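Local coordinates for putative diguanylate cyclase (GGDEF) with PAS/PAC domain (Rhodopseudomonas palustris, PDB 3LIF), which probably makes the second messenger cyclic di-GMP from two GTP molecules, the present chain being its extracellular sensor domain of PDC fold, at residues Val43-Lys47 / Arg132-Thr137; Asp162-Gly167 / Val236-Glu240. All blocks are in the same frame, centred on the assembly; numbering follows the deposited sequence.

How the contacts relate
Duplicated architecture gives this chain two comparable antiparallel sheets, each touched in a different way. Both have strand order 2-1-5-4-3 and are strung along helix 5-47, as in double-PDC (dCache) sensor domains. Contact 1 (43-47 with 132-137) packs the far end of that helix against strand 126-135, next to the edge of the first sheet; contact 2 (162-167 with 236-240) joins a loop to strand 232-239, central in the second. Contact 1 closes before contact 2 opens. Their centres lie 45 Å apart on opposite sides of the chain's centre, nearest atoms about 28 Å apart. Helix 5-47 supplies segment 43-47, while near its other end Val236 and Arg238 of contact 2 pack on it.

Contact 1 (Val43-Lys47 / Arg132-Thr137); sequences VSFMK and RRLETT
How a helix settles on the strand of a PAS-like sheet is well illustrated here. The last turn of helix 5-47, residues 43-47, runs nearly parallel to strand residues 132-135 (signed crossing -18°, axes 7.6 Å apart at closest approach). Residues 132-135 are extended; Thr136 and Thr137 are loop, Thr137 turning to phi/psi -43/-30. The CA of Val43 is nearest that of Leu134 (5.4 Å), and the CA of Lys47 nearest that of Thr136 (5.1 Å); the helical bond Lys47 N to Val43 O measures 3.0 Å.

Val43, chi1 t, lays CG2 3.8 Å from Leu134 CD2 and 3.6 Å from Arg133 O, and over one face of the Arg132 guanidinium. Leu134, in the mt rotamer, also sends CD1 to 3.8 Å from CG of Met46, a selenomethionine with chi1 m and an off-well chi2; Phe142 of strand 141-149 touches Met46 too. Lys47 extends through t, t, then bends m, m, so that NZ reaches 3.5 Å from Glu135 CB and forms a long salt bridge to Glu135 OE2 (3.9 Å). Glu135, chi1 m and chi2 t, accepts at OE1 a very short salt-bridge hydrogen bond from Arg133 NH1 (2.5 Å).

The chemistry thus implies apolar adhesion on one flank and, on the other, a charge network holding Glu135 more tightly to its own strand than to the helix.

Contact 2 (Asp162-Gly167 / Val236-Glu240); sequences DLGPGG and VARTE
The loop 162-167 lies against strand 232-239, with Gly167 CA nearest Arg238 CA (4.4 Å) and Gly166 CA nearest Thr239 CA (5.4 Å). Asp162 (phi/psi -80/107) points its CB away, but its carbonyl, like that of Leu163, sits at the edge of the Arg238 guanidinium. Leu163 (-124/9) has off-well chi1 and chi2 of -101° and -12°; its CD1 lies 4.4 Å from Val236 CG1, its O 3.5 Å from Arg238 CB. Arg238 bends through p, t, p; its side chain touches Met17 of helix 5-47, and its guanidinium has a weak hydrogen bond to Ser13 and a long, weak ion pair with Glu16.

Gly164 (77/166), its positive phi suited to glycine, opens a type II beta turn closed by Gly167 N to Gly164 O, 3.0 Å. The turn leads into strand 168-173, which pairs antiparallel with strand 232-239 in the middle of the second PAS-like sheet of this PDC sensor domain. At the first corner of the turn, Pro165 (-58/161) offers O to Thr239 OG1 in a weak hydrogen bond of 3.3 Å. Gly166 takes the second corner (78/-10), where an ideal CB would be jammed against the preceding carbonyl O and collide with Thr239 OG1 at 2.6 Å; its O bonds to Lys220. A CB on Gly167 (-67/147) would clash with Leu163 CB (2.2 Å); its CA makes a CA-H...O contact to Ala237 O, 3.3 Å.

Contact 1 (Val43-Lys47 / Arg132-Thr137)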
ATOM      1  N   VAL A  43      -8.548  10.683  14.055  1.00 40.57           N
ATOM      2  CA  VAL A  43      -9.909  10.445  14.372  1.00 41.12           C
ATOM      3  C   VAL A  43     -10.186  11.137  15.679  1.00 43.17           C
ATOM      4  O   VAL A  43     -11.208  11.808  15.818  1.00 44.59           O
ATOM      5  CB  VAL A  43     -10.279   8.972  14.454  1.00 40.40           C
ATOM      6  CG1 VAL A  43     -11.552   8.762  15.255  1.00 37.79           C
ATOM      7  CG2 VAL A  43     -10.493   8.459  13.082  1.00 41.03           C
ATOM      8  N   SER A  44      -9.255  11.033  16.625  1.00 45.16           N
ATOM      9  CA  SER A  44      -9.494  11.534  18.005  1.00 45.23           C
ATOM     10  C   SER A  44      -9.462  13.031  18.091  1.00 45.60           C
ATOM     11  O   SER A  44     -10.373  13.636  18.614  1.00 45.46           O
ATOM     12  CB  SER A  44      -8.560  10.901  19.033  1.00 44.63           C
ATOM     13  OG  SER A  44      -9.013   9.576  19.282  1.00 43.60           O
ATOM     14  N   PHE A  45      -8.423  13.648  17.585  1.00 46.42           N
ATOM     15  CA  PHE A  45      -8.473  15.085  17.557  1.00 48.87           C
ATOM     16  C   PHE A  45      -9.885  15.561  17.056  1.00 50.19           C
ATOM     17  O   PHE A  45     -10.725  15.960  17.880  1.00 51.07           O
ATOM     18  CB  PHE A  45      -7.384  15.597  16.688  1.00 48.67           C
ATOM     19  CG  PHE A  45      -7.131  17.010  16.856  1.00 51.72           C
ATOM     20  CD1 PHE A  45      -6.480  17.467  17.976  1.00 56.28           C
ATOM     21  CD2 PHE A  45      -7.529  17.910  15.882  1.00 56.71           C
ATOM     22  CE1 PHE A  45      -6.198  18.841  18.135  1.00 58.70           C
ATOM     23  CE2 PHE A  45      -7.270  19.292  16.012  1.00 59.29           C
ATOM     24  CZ  PHE A  45      -6.598  19.764  17.150  1.00 59.08           C
HETATM   25  N   MSE A  46     -10.162  15.495  15.738  1.00 50.35           N
HETATM   26  CA  MSE A  46     -11.520  15.714  15.198  1.00 49.57           C
HETATM   27  C   MSE A  46     -12.657  15.442  16.220  1.00 49.85           C
HETATM   28  O   MSE A  46     -13.475  16.339  16.434  1.00 49.43           O
HETATM   29  CB  MSE A  46     -11.799  14.883  13.945  1.00 49.40           C
HETATM   30  CG  MSE A  46     -10.975  15.154  12.740  1.00 48.04           C
HETATM   31 SE   MSE A  46     -10.386  16.942  12.576  1.00 54.04          SE
HETATM   32  CE  MSE A  46     -12.062  17.759  11.984  1.00 50.56           C
ATOM     33  N   LYS A  47     -12.714  14.242  16.828  1.00 49.58           N
ATOM     34  CA  LYS A  47     -13.761  13.920  17.823  1.00 50.45           C
ATOM     35  C   LYS A  47     -13.933  15.026  18.866  1.00 52.07           C
ATOM     36  O   LYS A  47     -15.026  15.626  18.987  1.00 53.70           O
ATOM     37  CB  LYS A  47     -13.551  12.596  18.536  1.00 49.65           C
ATOM     38  CG  LYS A  47     -14.843  12.060  19.107  1.00 51.08           C
ATOM     39  CD  LYS A  47     -14.774  10.668  19.833  1.00 54.25           C
ATOM     40  CE  LYS A  47     -14.496   9.438  18.931  1.00 57.67           C
ATOM     41  NZ  LYS A  47     -15.622   9.001  17.993  1.00 61.64           N
ATOM     42  N   ARG A 132      -9.735   6.681   7.075  1.00 28.31           N
ATOM     43  CA  ARG A 132     -10.501   6.300   8.284  1.00 29.10           C
ATOM     44  C   ARG A 132     -11.762   7.143   8.474  1.00 29.25           C
ATOM     45  O   ARG A 132     -11.754   8.365   8.242  1.00 31.19           O
ATOM     46  CB  ARG A 132      -9.592   6.246   9.565  1.00 28.80           C
ATOM     47  CG  ARG A 132      -9.242   4.800   9.950  1.00 30.85           C
ATOM     48  CD  ARG A 132      -8.093   4.607  10.992  1.00 43.16           C
ATOM     49  NE  ARG A 132      -8.676   4.309  12.306  1.00 45.60           N
ATOM     50  CZ  ARG A 132      -9.965   4.048  12.393  1.00 46.99           C
ATOM     51  NH1 ARG A 132     -10.667   4.040  11.248  1.00 49.71           N
ATOM     52  NH2 ARG A 132     -10.532   3.779  13.553  1.00 45.68           N
ATOM     53  N   ARG A 133     -12.846   6.506   8.887  1.00 29.43           N
ATOM     54  CA  ARG A 133     -14.077   7.219   9.244  1.00 29.83           C
ATOM     55  C   ARG A 133     -13.966   8.174  10.437  1.00 31.05           C
ATOM     56  O   ARG A 133     -13.599   7.717  11.523  1.00 32.71           O
ATOM     57  CB  ARG A 133     -15.119   6.208   9.621  1.00 28.90           C
ATOM     58  CG  ARG A 133     -16.436   6.801   9.995  1.00 30.29           C
ATOM     59  CD  ARG A 133     -17.248   5.778  10.754  1.00 35.18           C
ATOM     60  NE  ARG A 133     -18.529   5.602  10.110  1.00 41.75           N
ATOM     61  CZ  ARG A 133     -19.696   5.896  10.671  1.00 41.30           C
ATOM     62  NH1 ARG A 133     -19.710   6.377  11.928  1.00 39.39           N
ATOM     63  NH2 ARG A 133     -20.813   5.718   9.954  1.00 35.27           N
ATOM     64  N   LEU A 134     -14.278   9.474  10.261  1.00 31.59           N
ATOM     65  CA  LEU A 134     -14.428  10.454  11.390  1.00 31.28           C
ATOM     66  C   LEU A 134     -15.779  10.358  12.093  1.00 32.23           C
ATOM     67  O   LEU A 134     -16.797  10.002  11.477  1.00 33.35           O
ATOM     68  CB  LEU A 134     -14.281  11.860  10.893  1.00 29.79           C
ATOM     69  CG  LEU A 134     -12.930  12.020  10.238  1.00 29.93           C
ATOM     70  CD1 LEU A 134     -12.786  13.453   9.817  1.00 26.61           C
ATOM     71  CD2 LEU A 134     -11.788  11.551  11.199  1.00 28.19           C
ATOM     72  N   GLU A 135     -15.800  10.645  13.382  1.00 33.38           N
ATOM     73  CA  GLU A 135     -17.024  10.496  14.156  1.00 34.64           C
ATOM     74  C   GLU A 135     -17.115  11.621  15.183  1.00 36.50           C
ATOM     75  O   GLU A 135     -16.107  12.224  15.592  1.00 35.91           O
ATOM     76  CB  GLU A 135     -17.139   9.118  14.815  1.00 33.69           C
ATOM     77  CG  GLU A 135     -17.638   8.049  13.865  0.50 32.77           C
ATOM     78  CD  GLU A 135     -17.813   6.678  14.514  0.50 32.10           C
ATOM     79  OE1 GLU A 135     -18.194   5.752  13.768  0.50 30.56           O
ATOM     80  OE2 GLU A 135     -17.567   6.520  15.743  0.50 30.05           O
ATOM     81  N   THR A 136     -18.350  11.938  15.565  1.00 38.67           N
ATOM     82  CA  THR A 136     -18.586  12.856  16.693  1.00 39.35           C
ATOM     83  C   THR A 136     -18.805  12.017  17.959  1.00 40.91           C
ATOM     84  O   THR A 136     -19.122  10.787  17.891  1.00 40.93           O
ATOM     85  CB  THR A 136     -19.827  13.710  16.450  1.00 38.75           C
ATOM     86  OG1 THR A 136     -20.857  12.913  15.837  1.00 36.74           O
ATOM     87  CG2 THR A 136     -19.471  14.830  15.579  1.00 37.38           C
ATOM     88  N   THR A 137     -18.635  12.672  19.107  1.00 41.70           N
ATOM     89  CA  THR A 137     -18.766  11.975  20.387  1.00 42.31           C
ATOM     90  C   THR A 137     -19.963  11.017  20.427  1.00 42.82           C
ATOM     91  O   THR A 137     -19.915  10.003  21.117  1.00 43.38           O
ATOM     92  CB  THR A 137     -18.844  12.967  21.521  1.00 42.47           C
ATOM     93  OG1 THR A 137     -19.962  13.848  21.283  1.00 44.03           O
ATOM     94  CG2 THR A 137     -17.510  13.779  21.630  1.00 41.22           C
TER

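Contact 2 (Asp162-Gly167 / Val236-Glu240)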
ATOM      1  N   ASP A 162      19.901  -7.317  -2.369  1.00 49.28           N
ATOM      2  CA  ASP A 162      20.646  -7.915  -3.460  1.00 51.51           C
ATOM      3  C   ASP A 162      20.033  -9.202  -4.046  1.00 50.83           C
ATOM      4  O   ASP A 162      20.078 -10.284  -3.438  1.00 50.63           O
ATOM      5  CB  ASP A 162      22.121  -8.112  -3.108  1.00 52.76           C
ATOM      6  CG  ASP A 162      22.985  -8.090  -4.361  1.00 58.81           C
ATOM      7  OD1 ASP A 162      22.393  -7.847  -5.462  1.00 61.37           O
ATOM      8  OD2 ASP A 162      24.216  -8.325  -4.269  1.00 65.17           O
ATOM      9  N   LEU A 163      19.478  -9.083  -5.243  1.00 49.96           N
ATOM     10  CA  LEU A 163      18.677 -10.163  -5.784  1.00 49.33           C
ATOM     11  C   LEU A 163      19.140 -10.664  -7.132  1.00 48.58           C
ATOM     12  O   LEU A 163      18.408 -11.406  -7.818  1.00 48.76           O
ATOM     13  CB  LEU A 163      17.251  -9.660  -5.980  1.00 49.80           C
ATOM     14  CG  LEU A 163      16.155  -9.990  -4.981  1.00 49.08           C
ATOM     15  CD1 LEU A 163      16.569 -11.088  -3.992  1.00 49.22           C
ATOM     16  CD2 LEU A 163      15.869  -8.729  -4.274  1.00 48.37           C
ATOM     17  N   GLY A 164      20.307 -10.202  -7.552  1.00 47.72           N
ATOM     18  CA  GLY A 164      20.809 -10.531  -8.877  1.00 46.60           C
ATOM     19  C   GLY A 164      20.122  -9.718  -9.954  1.00 45.71           C
ATOM     20  O   GLY A 164      19.085  -9.106  -9.741  1.00 44.89           O
ATOM     21  N   PRO A 165      20.690  -9.735 -11.146  1.00 45.53           N
ATOM     22  CA  PRO A 165      19.882  -9.078 -12.194  1.00 44.34           C
ATOM     23  C   PRO A 165      18.563  -9.823 -12.215  1.00 42.90           C
ATOM     24  O   PRO A 165      18.493 -10.973 -11.750  1.00 43.75           O
ATOM     25  CB  PRO A 165      20.628  -9.451 -13.479  1.00 44.85           C
ATOM     26  CG  PRO A 165      21.145 -10.950 -13.148  1.00 45.68           C
ATOM     27  CD  PRO A 165      21.500 -10.884 -11.634  1.00 45.06           C
ATOM     28  N   GLY A 166      17.516  -9.254 -12.774  1.00 40.52           N
ATOM     29  CA  GLY A 166      16.279 -10.025 -12.806  1.00 37.14           C
ATOM     30  C   GLY A 166      15.526 -10.047 -11.487  1.00 35.56           C
ATOM     31  O   GLY A 166      14.390 -10.517 -11.449  1.00 35.84           O
ATOM     32  N   GLY A 167      16.150  -9.553 -10.412  1.00 33.45           N
ATOM     33  CA  GLY A 167      15.537  -9.527  -9.083  1.00 32.26           C
ATOM     34  C   GLY A 167      14.361  -8.561  -9.062  1.00 31.91           C
ATOM     35  O   GLY A 167      14.363  -7.556  -9.765  1.00 32.46           O
ATOM     36  N   VAL A 236       8.647 -11.742  -3.923  1.00 29.58           N
ATOM     37  CA  VAL A 236      10.073 -11.570  -4.296  1.00 29.48           C
ATOM     38  C   VAL A 236      10.380 -12.575  -5.357  1.00 30.32           C
ATOM     39  O   VAL A 236      10.057 -13.745  -5.193  1.00 30.42           O
ATOM     40  CB  VAL A 236      11.076 -12.071  -3.238  1.00 29.84           C
ATOM     41  CG1 VAL A 236      12.224 -11.132  -3.151  1.00 30.78           C
ATOM     42  CG2 VAL A 236      10.491 -12.272  -1.917  1.00 27.23           C
ATOM     43  N   ALA A 237      11.102 -12.164  -6.389  1.00 31.86           N
ATOM     44  CA  ALA A 237      11.492 -13.082  -7.459  1.00 33.33           C
ATOM     45  C   ALA A 237      12.929 -12.863  -7.894  1.00 34.91           C
ATOM     46  O   ALA A 237      13.466 -11.768  -7.745  1.00 34.41           O
ATOM     47  CB  ALA A 237      10.595 -12.922  -8.626  1.00 32.60           C
ATOM     48  N   ARG A 238      13.552 -13.927  -8.396  1.00 37.52           N
ATOM     49  CA  ARG A 238      14.856 -13.844  -9.077  1.00 39.45           C
ATOM     50  C   ARG A 238      14.967 -14.837 -10.221  1.00 40.77           C
ATOM     51  O   ARG A 238      14.434 -15.929 -10.139  1.00 40.62           O
ATOM     52  CB  ARG A 238      16.051 -13.984  -8.099  1.00 39.69           C
ATOM     53  CG  ARG A 238      16.259 -15.298  -7.369  1.00 39.90           C
ATOM     54  CD  ARG A 238      17.762 -15.489  -6.900  1.00 44.83           C
ATOM     55  NE  ARG A 238      18.201 -14.707  -5.712  1.00 49.82           N
ATOM     56  CZ  ARG A 238      18.326 -15.194  -4.451  1.00 52.30           C
ATOM     57  NH1 ARG A 238      18.064 -16.464  -4.150  1.00 53.35           N
ATOM     58  NH2 ARG A 238      18.714 -14.421  -3.451  1.00 53.45           N
ATOM     59  N   THR A 239      15.632 -14.440 -11.303  1.00 43.35           N
ATOM     60  CA  THR A 239      15.988 -15.390 -12.352  1.00 45.54           C
ATOM     61  C   THR A 239      16.904 -16.388 -11.718  1.00 47.24           C
ATOM     62  O   THR A 239      17.634 -16.071 -10.793  1.00 45.31           O
ATOM     63  CB  THR A 239      16.686 -14.748 -13.586  1.00 45.04           C
ATOM     64  OG1 THR A 239      17.670 -13.831 -13.148  1.00 46.68           O
ATOM     65  CG2 THR A 239      15.719 -13.963 -14.422  1.00 45.13           C
ATOM     66  N   GLU A 240      16.826 -17.618 -12.202  1.00 51.75           N
ATOM     67  CA  GLU A 240      17.628 -18.691 -11.647  1.00 56.46           C
ATOM     68  C   GLU A 240      19.106 -18.588 -11.988  1.00 59.05           C
ATOM     69  O   GLU A 240      19.947 -18.683 -11.091  1.00 59.00           O
ATOM     70  CB  GLU A 240      17.179 -20.041 -12.156  1.00 56.61           C
ATOM     71  CG  GLU A 240      18.318 -21.022 -11.977  1.00 59.39           C
ATOM     72  CD  GLU A 240      17.904 -22.446 -12.221  1.00 64.71           C
ATOM     73  OE1 GLU A 240      16.673 -22.697 -12.362  1.00 67.65           O
ATOM     74  OE2 GLU A 240      18.812 -23.311 -12.265  1.00 64.60           O
TER